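Local coordinates for protein phosphatidylinositol-specific phospholipase C (Listeria monocytogenes, PDB 2PLC) that belongs to the phosphatidylinositol-specific phospholipase C family and folds as a single-chain beta/alpha barrel of the TIM type, at residues 91-94 and 100-103; 80-85 and 117-122; 140-145 and 210-215; 171-174 and 179-182. All coordinates share one frame; numbering follows the deposited sequence.

Overall arrangement
All four contacts lie in one beta/alpha barrel. Contacts 1 and 4 are buried, while contacts 2 and 3 are only partly so. Contacts 1 and 2 share helix 82-95: its end faces a barrel strand in contact 1, and its start meets helix 114-125 in contact 2. Contacts 3 and 4 are close neighbours, their centres about 8 Å apart, and their strands 212-216 and 180-183 pair in one parallel sheet. Chemistry follows place. Contacts 1 and 2 are apolar packing, with an aromatic ring only in contact 1. Contact 3 sets an isoleucine against a leucine and a backbone carbonyl, and contact 4 brings sulfur and amide groups together between two sheets.

Contact 1. Residues 91-94 and 100-103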
loop_
_atom_site.group_PDB
_atom_site.type_symbol
_atom_site.label_atom_id
_atom_site.label_comp_id
_atom_site.label_asym_id
_atom_site.label_seq_id
_atom_site.Cartn_x
_atom_site.Cartn_y
_atom_site.Cartn_z
ATOM N N GLN A 91 7.949 7.170 -13.136
ATOM C CA GLN A 91 8.875 6.579 -14.096
ATOM C C GLN A 91 8.574 5.098 -14.286
ATOM O O GLN A 91 8.713 4.565 -15.389
ATOM C CB GLN A 91 10.326 6.767 -13.646
ATOM C CG GLN A 91 10.865 8.172 -13.874
ATOM C CD GLN A 91 10.786 8.604 -15.333
ATOM O OE1 GLN A 91 11.495 8.071 -16.190
ATOM N NE2 GLN A 91 9.918 9.567 -15.622
ATOM N N PHE A 92 8.152 4.437 -13.209
ATOM C CA PHE A 92 7.823 3.019 -13.261
ATOM C C PHE A 92 6.564 2.799 -14.091
ATOM O O PHE A 92 6.506 1.886 -14.914
ATOM C CB PHE A 92 7.610 2.462 -11.854
ATOM C CG PHE A 92 7.198 1.020 -11.838
ATOM C CD1 PHE A 92 8.138 0.018 -12.023
ATOM C CD2 PHE A 92 5.863 0.665 -11.676
ATOM C CE1 PHE A 92 7.760 -1.318 -12.049
ATOM C CE2 PHE A 92 5.471 -0.673 -11.702
ATOM C CZ PHE A 92 6.423 -1.664 -11.890
ATOM N N LEU A 93 5.548 3.619 -13.840
ATOM C CA LEU A 93 4.283 3.528 -14.566
ATOM C C LEU A 93 4.421 3.904 -16.035
ATOM O O LEU A 93 3.584 3.529 -16.860
ATOM C CB LEU A 93 3.231 4.414 -13.908
ATOM C CG LEU A 93 2.746 3.916 -12.554
ATOM C CD1 LEU A 93 1.816 4.934 -11.932
ATOM C CD2 LEU A 93 2.057 2.573 -12.733
ATOM N N LYS A 94 5.468 4.662 -16.349
ATOM C CA LYS A 94 5.743 5.098 -17.713
ATOM C C LYS A 94 6.379 3.941 -18.480
ATOM O O LYS A 94 6.075 3.711 -19.649
ATOM C CB LYS A 94 6.692 6.301 -17.690
ATOM C CG LYS A 94 6.984 6.911 -19.053
ATOM C CD LYS A 94 7.998 8.052 -18.970
ATOM C CE LYS A 94 7.462 9.240 -18.174
ATOM N NZ LYS A 94 8.409 10.398 -18.177
ATOM N N THR A 100 -0.859 -0.763 -12.041
ATOM C CA THR A 100 -1.547 0.239 -11.236
ATOM C C THR A 100 -0.986 0.180 -9.824
ATOM O O THR A 100 -0.644 -0.891 -9.319
ATOM C CB THR A 100 -3.089 0.041 -11.204
ATOM O OG1 THR A 100 -3.663 0.894 -10.201
ATOM C CG2 THR A 100 -3.453 -1.395 -10.905
ATOM N N ILE A 101 -0.865 1.341 -9.196
ATOM C CA ILE A 101 -0.323 1.412 -7.853
ATOM C C ILE A 101 -1.301 2.068 -6.903
ATOM O O ILE A 101 -1.932 3.072 -7.230
ATOM C CB ILE A 101 1.038 2.152 -7.849
ATOM C CG1 ILE A 101 2.051 1.335 -8.650
ATOM C CG2 ILE A 101 1.536 2.387 -6.426
ATOM C CD1 ILE A 101 3.378 1.991 -8.822
ATOM N N ILE A 102 -1.490 1.425 -5.758
ATOM C CA ILE A 102 -2.374 1.938 -4.727
ATOM C C ILE A 102 -1.428 2.576 -3.725
ATOM O O ILE A 102 -0.496 1.933 -3.253
ATOM C CB ILE A 102 -3.176 0.810 -4.074
ATOM C CG1 ILE A 102 -3.933 0.032 -5.155
ATOM C CG2 ILE A 102 -4.141 1.387 -3.037
ATOM C CD1 ILE A 102 -4.569 -1.235 -4.664
ATOM N N MET A 103 -1.666 3.844 -3.412
ATOM C CA MET A 103 -0.794 4.568 -2.515
ATOM C C MET A 103 -1.467 5.272 -1.357
ATOM O O MET A 103 -2.317 6.140 -1.539
ATOM C CB MET A 103 0.020 5.582 -3.323
ATOM C CG MET A 103 0.916 6.477 -2.487
ATOM S SD MET A 103 1.797 7.656 -3.509
ATOM C CE MET A 103 1.052 9.170 -2.981
#
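Phe-92 and Leu-93 meet Ile-101 where a helix of the beta/alpha barrel turns back into the next strand. Strands 60-65 and 101-107 are parallel neighbours, and helix 82-95 lies on the path between them. This is a beta-alpha-beta crossover, and the contact packs its helix onto its second strand. Phe-92 comes first. Its ring carbon CD2 lies 4.0 Å from Ile-101 CD1, and the methyl comes in at a slant, neither squarely over the ring nor in line with it. CG of Phe-92 is anti to the backbone N (chi1 177°), which swings the ring off the helix toward the strand. The ring also touches Tyr-51 and Leu-54 of helix 50-55, so it is packed from more than one direction. Leu-93 follows and uses its CD2 branch, which is 4.2 Å from the same Ile-101 CD1. That methyl is thus shared by two helix residues. Ile-101 can reach them because its outer torsion is extended (chi2 175°), carrying CD1 well away from the strand backbone. Ile-101 also packs on Ile-61 of the adjacent strand and on Leu-54. Leu-93 touches Ile-152 of strand 152-157, the neighbour of 101-107 in the sheet. The CB of Thr-100 points away from the helix. It is the Thr-100 backbone that faces Leu-93, with the N 4.5 Å from Leu-93 CD2.

Contact 2. Residues 80-85 and 117-122; sequences ASLSGV and YRIQPL
Leu-122 rests both methyls on the start of helix 82-95, CD1 on Leu-82 and Ser-83 and CD2 on Ser-83. Its CD1 lies 3.9 Å from Leu-82 CB and 3.8 Å from the backbone N of Ser-83. Its CD2 lies 4.1 Å from Ser-83 CB. The first torsion of Leu-122 is -115°, away from the usual staggered values. Leu-82 has CG anti to its backbone N (chi1 -168°). This sends its CD2 past Leu-122 to Ile-119, where it meets the CG2 methyl at 3.9 Å. Ile-119 offers that branch because its CG1 sits between the backbone N and the carbonyl carbon, leaving CG2 beside the N. Ile-119 and Leu-122 are three positions apart, close to one helical turn, and both touch Leu-82. The two helices, 82-95 and 114-125, come before and after strand 101-107 and pack together on the outside of the beta/alpha barrel. Helix 114-125 is kinked here, since the backbone N atoms of Pro-121 and Leu-122 lack bonds to the turn before. Leu-122 N makes a weak bond to Ile-119 O instead. On the other side, Ser-81 occupies the N-cap position of helix 82-95. Its OG is hydrogen-bonded to Ser-83 OG at 3.1 Å, and either could be the donor. Ile-119 also packs on Leu-69 and on Leu-164 of strand 164-166.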
loop_
_atom_site.group_PDB
_atom_site.type_symbol
_atom_site.label_atom_id
_atom_site.label_comp_id
_atom_site.label_asym_id
_atom_site.label_seq_id
_atom_site.Cartn_x
_atom_site.Cartn_y
_atom_site.Cartn_z
ATOM N N ALA A 80 14.377 11.116 1.959
ATOM C CA ALA A 80 13.577 11.045 0.743
ATOM C C ALA A 80 12.564 12.181 0.758
ATOM O O ALA A 80 12.221 12.702 1.817
ATOM C CB ALA A 80 12.863 9.695 0.650
ATOM N N SER A 81 12.118 12.585 -0.425
ATOM C CA SER A 81 11.135 13.657 -0.552
ATOM C C SER A 81 9.945 13.119 -1.333
ATOM O O SER A 81 10.054 12.115 -2.045
ATOM C CB SER A 81 11.741 14.859 -1.281
ATOM O OG SER A 81 12.267 14.478 -2.546
ATOM N N LEU A 82 8.803 13.777 -1.193
ATOM C CA LEU A 82 7.609 13.340 -1.900
ATOM C C LEU A 82 7.813 13.458 -3.409
ATOM O O LEU A 82 7.377 12.595 -4.164
ATOM C CB LEU A 82 6.390 14.140 -1.439
ATOM C CG LEU A 82 5.033 13.595 -1.883
ATOM C CD1 LEU A 82 4.925 12.115 -1.539
ATOM C CD2 LEU A 82 3.918 14.386 -1.229
ATOM N N SER A 83 8.528 14.498 -3.835
ATOM C CA SER A 83 8.805 14.711 -5.253
ATOM C C SER A 83 9.642 13.558 -5.783
ATOM O O SER A 83 9.447 13.106 -6.916
ATOM C CB SER A 83 9.539 16.038 -5.477
ATOM O OG SER A 83 10.791 16.053 -4.816
ATOM N N GLY A 84 10.550 13.065 -4.942
ATOM C CA GLY A 84 11.397 11.952 -5.334
ATOM C C GLY A 84 10.567 10.696 -5.495
ATOM O O GLY A 84 10.721 9.951 -6.469
ATOM N N VAL A 85 9.672 10.472 -4.537
ATOM C CA VAL A 85 8.783 9.312 -4.552
ATOM C C VAL A 85 7.885 9.352 -5.794
ATOM O O VAL A 85 7.789 8.366 -6.527
ATOM C CB VAL A 85 7.909 9.266 -3.271
ATOM C CG1 VAL A 85 6.883 8.154 -3.362
ATOM C CG2 VAL A 85 8.788 9.053 -2.056
ATOM N N TYR A 117 -3.013 21.519 1.466
ATOM C CA TYR A 117 -2.691 22.574 0.503
ATOM C C TYR A 117 -1.280 22.469 -0.058
ATOM O O TYR A 117 -1.044 22.783 -1.225
ATOM C CB TYR A 117 -2.902 23.955 1.133
ATOM C CG TYR A 117 -4.336 24.214 1.544
ATOM C CD1 TYR A 117 -5.385 24.045 0.634
ATOM C CD2 TYR A 117 -4.651 24.598 2.850
ATOM C CE1 TYR A 117 -6.713 24.247 1.014
ATOM C CE2 TYR A 117 -5.976 24.804 3.242
ATOM C CZ TYR A 117 -7.000 24.626 2.319
ATOM O OH TYR A 117 -8.311 24.818 2.703
ATOM N N ARG A 118 -0.351 22.014 0.777
ATOM C CA ARG A 118 1.047 21.871 0.384
ATOM C C ARG A 118 1.301 20.810 -0.679
ATOM O O ARG A 118 2.080 21.040 -1.602
ATOM C CB ARG A 118 1.923 21.589 1.608
ATOM C CG ARG A 118 2.205 22.804 2.483
ATOM C CD ARG A 118 2.929 23.903 1.704
ATOM N NE ARG A 118 4.144 23.419 1.045
ATOM C CZ ARG A 118 5.357 23.408 1.595
ATOM N NH1 ARG A 118 5.542 23.859 2.831
ATOM N NH2 ARG A 118 6.390 22.930 0.912
ATOM N N ILE A 119 0.654 19.653 -0.545
ATOM C CA ILE A 119 0.834 18.557 -1.500
ATOM C C ILE A 119 0.169 18.790 -2.851
ATOM O O ILE A 119 0.527 18.143 -3.836
ATOM C CB ILE A 119 0.304 17.208 -0.948
ATOM C CG1 ILE A 119 -1.185 17.329 -0.589
ATOM C CG2 ILE A 119 1.140 16.756 0.235
ATOM C CD1 ILE A 119 -1.830 16.035 -0.148
ATOM N N GLN A 120 -0.798 19.705 -2.895
ATOM C CA GLN A 120 -1.531 19.999 -4.129
ATOM C C GLN A 120 -0.695 20.361 -5.354
ATOM O O GLN A 120 -0.872 19.767 -6.416
ATOM C CB GLN A 120 -2.615 21.052 -3.879
ATOM C CG GLN A 120 -3.760 20.541 -3.017
ATOM C CD GLN A 120 -4.904 21.525 -2.898
ATOM O OE1 GLN A 120 -5.003 22.482 -3.669
ATOM N NE2 GLN A 120 -5.784 21.292 -1.929
ATOM N N PRO A 121 0.222 21.339 -5.231
ATOM C CA PRO A 121 1.054 21.725 -6.378
ATOM C C PRO A 121 1.861 20.551 -6.933
ATOM O O PRO A 121 2.098 20.467 -8.137
ATOM C CB PRO A 121 1.971 22.793 -5.785
ATOM C CG PRO A 121 1.112 23.420 -4.725
ATOM C CD PRO A 121 0.488 22.216 -4.075
ATOM N N LEU A 122 2.259 19.641 -6.047
ATOM C CA LEU A 122 3.038 18.463 -6.424
ATOM C C LEU A 122 2.199 17.403 -7.119
ATOM O O LEU A 122 2.627 16.812 -8.106
ATOM C CB LEU A 122 3.688 17.841 -5.194
ATOM C CG LEU A 122 5.211 17.861 -5.152
ATOM C CD1 LEU A 122 5.661 17.006 -3.986
ATOM C CD2 LEU A 122 5.791 17.331 -6.457
#

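Contact 3. Residues 140-145 and 210-215; sequences NKIPTL and NKLFLN
Ile-142 lays its longer branch over the start of strand 212-216, against Leu-212 and the backbone just before it. Its CG1 is 4.0 Å from Leu-212 CG, the branch point of the leucine. The terminal CD1 goes on past Leu-212 to the carbonyl of Asn-210, where it lies 3.4 Å from the O. It also passes 4.3 Å from Lys-211 CA. One isoleucine branch therefore spans three consecutive residues. It does so because the outer torsion is bent (chi2 77°), which turns CD1 along the approaching chain instead of extending it. The touch on the Asn-210 oxygen is a close packing contact of methyl and carbonyl. The Lys-211 CB points away from the loop, so this residue takes part through its backbone. The Asn-210 side chain stays at the margin.

The loop is also held by Asn-15 and Leu-16. Ile-142 O accepts a hydrogen bond from Asn-15 ND2, and Pro-143 is bonded through its backbone to Leu-16. The Ile-142 side chain also touches Leu-16. Strand 212-216 is an inner member of its parallel sheet, with Phe-213 bonded through its backbone to Ile-254. Phe-213 packs outward on helix 191-207, whereas Leu-212, next to it along the strand, probably faces the barrel interior. The contact thus places an irregular loop across the N-terminal end of a parallel strand, consistent with a loop covering that end of the strands in a TIM-type beta/alpha barrel.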
loop_
_atom_site.group_PDB
_atom_site.type_symbol
_atom_site.label_atom_id
_atom_site.label_comp_id
_atom_site.label_asym_id
_atom_site.label_seq_id
_atom_site.Cartn_x
_atom_site.Cartn_y
_atom_site.Cartn_z
ATOM N N ASN A 140 -18.046 6.430 -4.611
ATOM C CA ASN A 140 -16.913 5.716 -4.005
ATOM C C ASN A 140 -16.848 4.220 -4.330
ATOM O O ASN A 140 -16.583 3.382 -3.467
ATOM C CB ASN A 140 -16.813 5.989 -2.489
ATOM C CG ASN A 140 -17.923 5.324 -1.673
ATOM O OD1 ASN A 140 -19.079 5.254 -2.091
ATOM N ND2 ASN A 140 -17.568 4.858 -0.481
ATOM N N LYS A 141 -17.091 3.907 -5.598
ATOM C CA LYS A 141 -17.078 2.539 -6.098
ATOM C C LYS A 141 -15.663 2.177 -6.545
ATOM O O LYS A 141 -14.976 2.989 -7.160
ATOM C CB LYS A 141 -18.064 2.416 -7.266
ATOM C CG LYS A 141 -18.202 1.018 -7.847
ATOM C CD LYS A 141 -17.730 0.977 -9.295
ATOM C CE LYS A 141 -17.826 -0.429 -9.875
ATOM N NZ LYS A 141 -17.338 -0.481 -11.284
ATOM N N ILE A 142 -15.225 0.965 -6.210
ATOM C CA ILE A 142 -13.892 0.503 -6.579
ATOM C C ILE A 142 -13.827 0.258 -8.088
ATOM O O ILE A 142 -14.649 -0.470 -8.645
ATOM C CB ILE A 142 -13.496 -0.789 -5.814
ATOM C CG1 ILE A 142 -13.326 -0.504 -4.319
ATOM C CG2 ILE A 142 -12.181 -1.342 -6.356
ATOM C CD1 ILE A 142 -14.608 -0.361 -3.547
ATOM N N PRO A 143 -12.839 0.870 -8.765
ATOM C CA PRO A 143 -12.630 0.755 -10.213
ATOM C C PRO A 143 -12.066 -0.564 -10.711
ATOM O O PRO A 143 -11.517 -1.355 -9.946
ATOM C CB PRO A 143 -11.664 1.897 -10.502
ATOM C CG PRO A 143 -10.831 1.933 -9.269
ATOM C CD PRO A 143 -11.875 1.820 -8.181
ATOM N N THR A 144 -12.222 -0.783 -12.012
ATOM C CA THR A 144 -11.716 -1.974 -12.676
ATOM C C THR A 144 -10.340 -1.618 -13.223
ATOM O O THR A 144 -9.981 -0.442 -13.291
ATOM C CB THR A 144 -12.640 -2.425 -13.838
ATOM O OG1 THR A 144 -12.699 -1.407 -14.845
ATOM C CG2 THR A 144 -14.041 -2.686 -13.322
ATOM N N LEU A 145 -9.571 -2.632 -13.602
ATOM C CA LEU A 145 -8.233 -2.416 -14.133
ATOM C C LEU A 145 -8.220 -1.523 -15.365
ATOM O O LEU A 145 -7.212 -0.882 -15.664
ATOM C CB LEU A 145 -7.570 -3.750 -14.465
ATOM C CG LEU A 145 -7.067 -4.603 -13.304
ATOM C CD1 LEU A 145 -6.415 -5.844 -13.858
ATOM C CD2 LEU A 145 -6.057 -3.820 -12.491
ATOM N N ASN A 210 -16.916 -6.069 -3.328
ATOM C CA ASN A 210 -17.241 -4.657 -3.476
ATOM C C ASN A 210 -16.501 -3.777 -2.468
ATOM O O ASN A 210 -16.807 -2.591 -2.334
ATOM C CB ASN A 210 -18.754 -4.459 -3.333
ATOM C CG ASN A 210 -19.265 -4.802 -1.939
ATOM O OD1 ASN A 210 -20.139 -4.117 -1.408
ATOM N ND2 ASN A 210 -18.717 -5.859 -1.339
ATOM N N LYS A 211 -15.529 -4.358 -1.766
ATOM C CA LYS A 211 -14.753 -3.624 -0.771
ATOM C C LYS A 211 -13.265 -3.910 -0.840
ATOM O O LYS A 211 -12.848 -4.993 -1.250
ATOM C CB LYS A 211 -15.256 -3.933 0.642
ATOM C CG LYS A 211 -16.473 -3.133 1.058
ATOM C CD LYS A 211 -16.908 -3.497 2.462
ATOM C CE LYS A 211 -17.857 -2.459 3.040
ATOM N NZ LYS A 211 -19.115 -2.308 2.258
ATOM N N LEU A 212 -12.466 -2.916 -0.466
ATOM C CA LEU A 212 -11.015 -3.064 -0.453
ATOM C C LEU A 212 -10.576 -3.478 0.942
ATOM O O LEU A 212 -10.945 -2.837 1.924
ATOM C CB LEU A 212 -10.322 -1.752 -0.827
ATOM C CG LEU A 212 -10.030 -1.490 -2.302
ATOM C CD1 LEU A 212 -9.364 -0.138 -2.442
ATOM C CD2 LEU A 212 -9.130 -2.582 -2.856
ATOM N N PHE A 213 -9.828 -4.575 1.022
ATOM C CA PHE A 213 -9.329 -5.074 2.298
ATOM C C PHE A 213 -7.834 -4.800 2.449
ATOM O O PHE A 213 -7.027 -5.254 1.632
ATOM C CB PHE A 213 -9.582 -6.576 2.426
ATOM C CG PHE A 213 -11.007 -6.931 2.757
ATOM C CD1 PHE A 213 -12.005 -6.838 1.793
ATOM C CD2 PHE A 213 -11.346 -7.375 4.030
ATOM C CE1 PHE A 213 -13.322 -7.182 2.094
ATOM C CE2 PHE A 213 -12.658 -7.722 4.340
ATOM C CZ PHE A 213 -13.646 -7.625 3.371
ATOM N N LEU A 214 -7.483 -4.004 3.458
ATOM C CA LEU A 214 -6.090 -3.681 3.750
ATOM C C LEU A 214 -5.720 -4.564 4.941
ATOM O O LEU A 214 -6.052 -4.263 6.082
ATOM C CB LEU A 214 -5.935 -2.195 4.100
ATOM C CG LEU A 214 -6.060 -1.105 3.021
ATOM C CD1 LEU A 214 -4.958 -1.256 2.011
ATOM C CD2 LEU A 214 -7.408 -1.139 2.329
ATOM N N ASN A 215 -5.058 -5.675 4.652
ATOM C CA ASN A 215 -4.670 -6.653 5.663
ATOM C C ASN A 215 -3.198 -6.515 6.096
ATOM O O ASN A 215 -2.298 -7.010 5.423
ATOM C CB ASN A 215 -4.928 -8.049 5.078
ATOM C CG ASN A 215 -5.073 -9.126 6.133
ATOM O OD1 ASN A 215 -4.876 -8.893 7.328
ATOM N ND2 ASN A 215 -5.431 -10.322 5.689
#

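Contact 4. Residues 171-174 and 179-182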
loop_
_atom_site.group_PDB
_atom_site.type_symbol
_atom_site.label_atom_id
_atom_site.label_comp_id
_atom_site.label_asym_id
_atom_site.label_seq_id
_atom_site.Cartn_x
_atom_site.Cartn_y
_atom_site.Cartn_z
ATOM N N PHE A 171 -9.074 13.386 -6.471
ATOM C CA PHE A 171 -7.949 12.471 -6.644
ATOM C C PHE A 171 -8.020 11.243 -5.749
ATOM O O PHE A 171 -7.676 11.294 -4.568
ATOM C CB PHE A 171 -6.627 13.217 -6.440
ATOM C CG PHE A 171 -6.292 14.158 -7.562
ATOM C CD1 PHE A 171 -7.105 15.255 -7.838
ATOM C CD2 PHE A 171 -5.182 13.929 -8.367
ATOM C CE1 PHE A 171 -6.818 16.106 -8.902
ATOM C CE2 PHE A 171 -4.883 14.773 -9.433
ATOM C CZ PHE A 171 -5.703 15.864 -9.703
ATOM N N GLY A 172 -8.450 10.131 -6.336
ATOM C CA GLY A 172 -8.573 8.900 -5.583
ATOM C C GLY A 172 -9.682 8.961 -4.552
ATOM O O GLY A 172 -10.767 9.482 -4.820
ATOM N N MET A 173 -9.394 8.448 -3.358
ATOM C CA MET A 173 -10.362 8.422 -2.267
ATOM C C MET A 173 -9.711 8.561 -0.892
ATOM O O MET A 173 -8.489 8.612 -0.764
ATOM C CB MET A 173 -11.201 7.134 -2.340
ATOM C CG MET A 173 -10.396 5.884 -2.686
ATOM S SD MET A 173 -11.378 4.408 -3.042
ATOM C CE MET A 173 -11.966 4.757 -4.694
ATOM N N GLN A 174 -10.552 8.625 0.132
ATOM C CA GLN A 174 -10.109 8.765 1.510
ATOM C C GLN A 174 -9.725 7.422 2.134
ATOM O O GLN A 174 -10.418 6.418 1.955
ATOM C CB GLN A 174 -11.230 9.400 2.331
ATOM C CG GLN A 174 -10.894 9.609 3.789
ATOM C CD GLN A 174 -12.109 9.479 4.683
ATOM O OE1 GLN A 174 -13.254 9.566 4.223
ATOM N NE2 GLN A 174 -11.869 9.249 5.970
ATOM N N ASN A 179 -15.918 1.976 1.933
ATOM C CA ASN A 179 -15.649 0.911 0.963
ATOM C C ASN A 179 -14.368 0.119 1.248
ATOM O O ASN A 179 -13.962 -0.738 0.454
ATOM C CB ASN A 179 -15.599 1.492 -0.457
ATOM C CG ASN A 179 -14.532 2.570 -0.618
ATOM O OD1 ASN A 179 -13.970 3.058 0.360
ATOM N ND2 ASN A 179 -14.253 2.942 -1.862
ATOM N N GLN A 180 -13.741 0.408 2.384
ATOM C CA GLN A 180 -12.507 -0.255 2.783
ATOM C C GLN A 180 -12.649 -0.982 4.110
ATOM O O GLN A 180 -13.373 -0.537 4.993
ATOM C CB GLN A 180 -11.391 0.776 2.922
ATOM C CG GLN A 180 -10.885 1.350 1.619
ATOM C CD GLN A 180 -10.282 2.726 1.798
ATOM O OE1 GLN A 180 -10.631 3.662 1.080
ATOM N NE2 GLN A 180 -9.390 2.864 2.769
ATOM N N VAL A 181 -11.961 -2.109 4.240
ATOM C CA VAL A 181 -11.965 -2.878 5.480
ATOM C C VAL A 181 -10.500 -2.945 5.902
ATOM O O VAL A 181 -9.668 -3.505 5.183
ATOM C CB VAL A 181 -12.517 -4.299 5.273
ATOM C CG1 VAL A 181 -12.472 -5.071 6.582
ATOM C CG2 VAL A 181 -13.944 -4.231 4.760
ATOM N N ILE A 182 -10.188 -2.366 7.060
ATOM C CA ILE A 182 -8.809 -2.324 7.541
ATOM C C ILE A 182 -8.471 -3.142 8.794
ATOM O O ILE A 182 -9.119 -3.021 9.835
ATOM C CB ILE A 182 -8.356 -0.853 7.771
ATOM C CG1 ILE A 182 -8.573 -0.035 6.496
ATOM C CG2 ILE A 182 -6.878 -0.798 8.177
ATOM C CD1 ILE A 182 -8.281 1.429 6.651
#
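Asn-179 points its amide at the sulfur of Met-173. Its ND2 donates a weak hydrogen bond to Met-173 SD, 3.4 Å long with an N-H...S angle of 151°. Asn-179 CG sits between the backbone N and the carbonyl carbon (chi1 59°), which aims the amide across to the other strand. The methionine bends at its last torsion (chi3 76°), and its CE stays 4.1 Å from the same ND2. That nitrogen has a second, also weak, partner in Asn-140 O, so it links strand 169-174 to the loop after strand 132-134. Strands 169-174 and 180-183 belong to different sheets of the beta/alpha barrel and are not paired. Their nearest CA atoms here, Gln-174 and Gln-180, are 9.4 Å apart. The barrel wall is thus not closed by backbone bonds between these two strands, and side chains span the break in pairing. Gln-180 is next. Its chain is extended beyond CG and carries the amide to the backbone carbonyl of Gln-174, with CD 3.7 Å from the O. The amide is probably turned over in the model, so which of its two ends meets that oxygen is doubtful. Gln-180 also packs on Leu-212 of strand 212-216. Met-173 and Gln-180 both pack on Leu-155 of strand 152-157, which gives both strands a common neighbour.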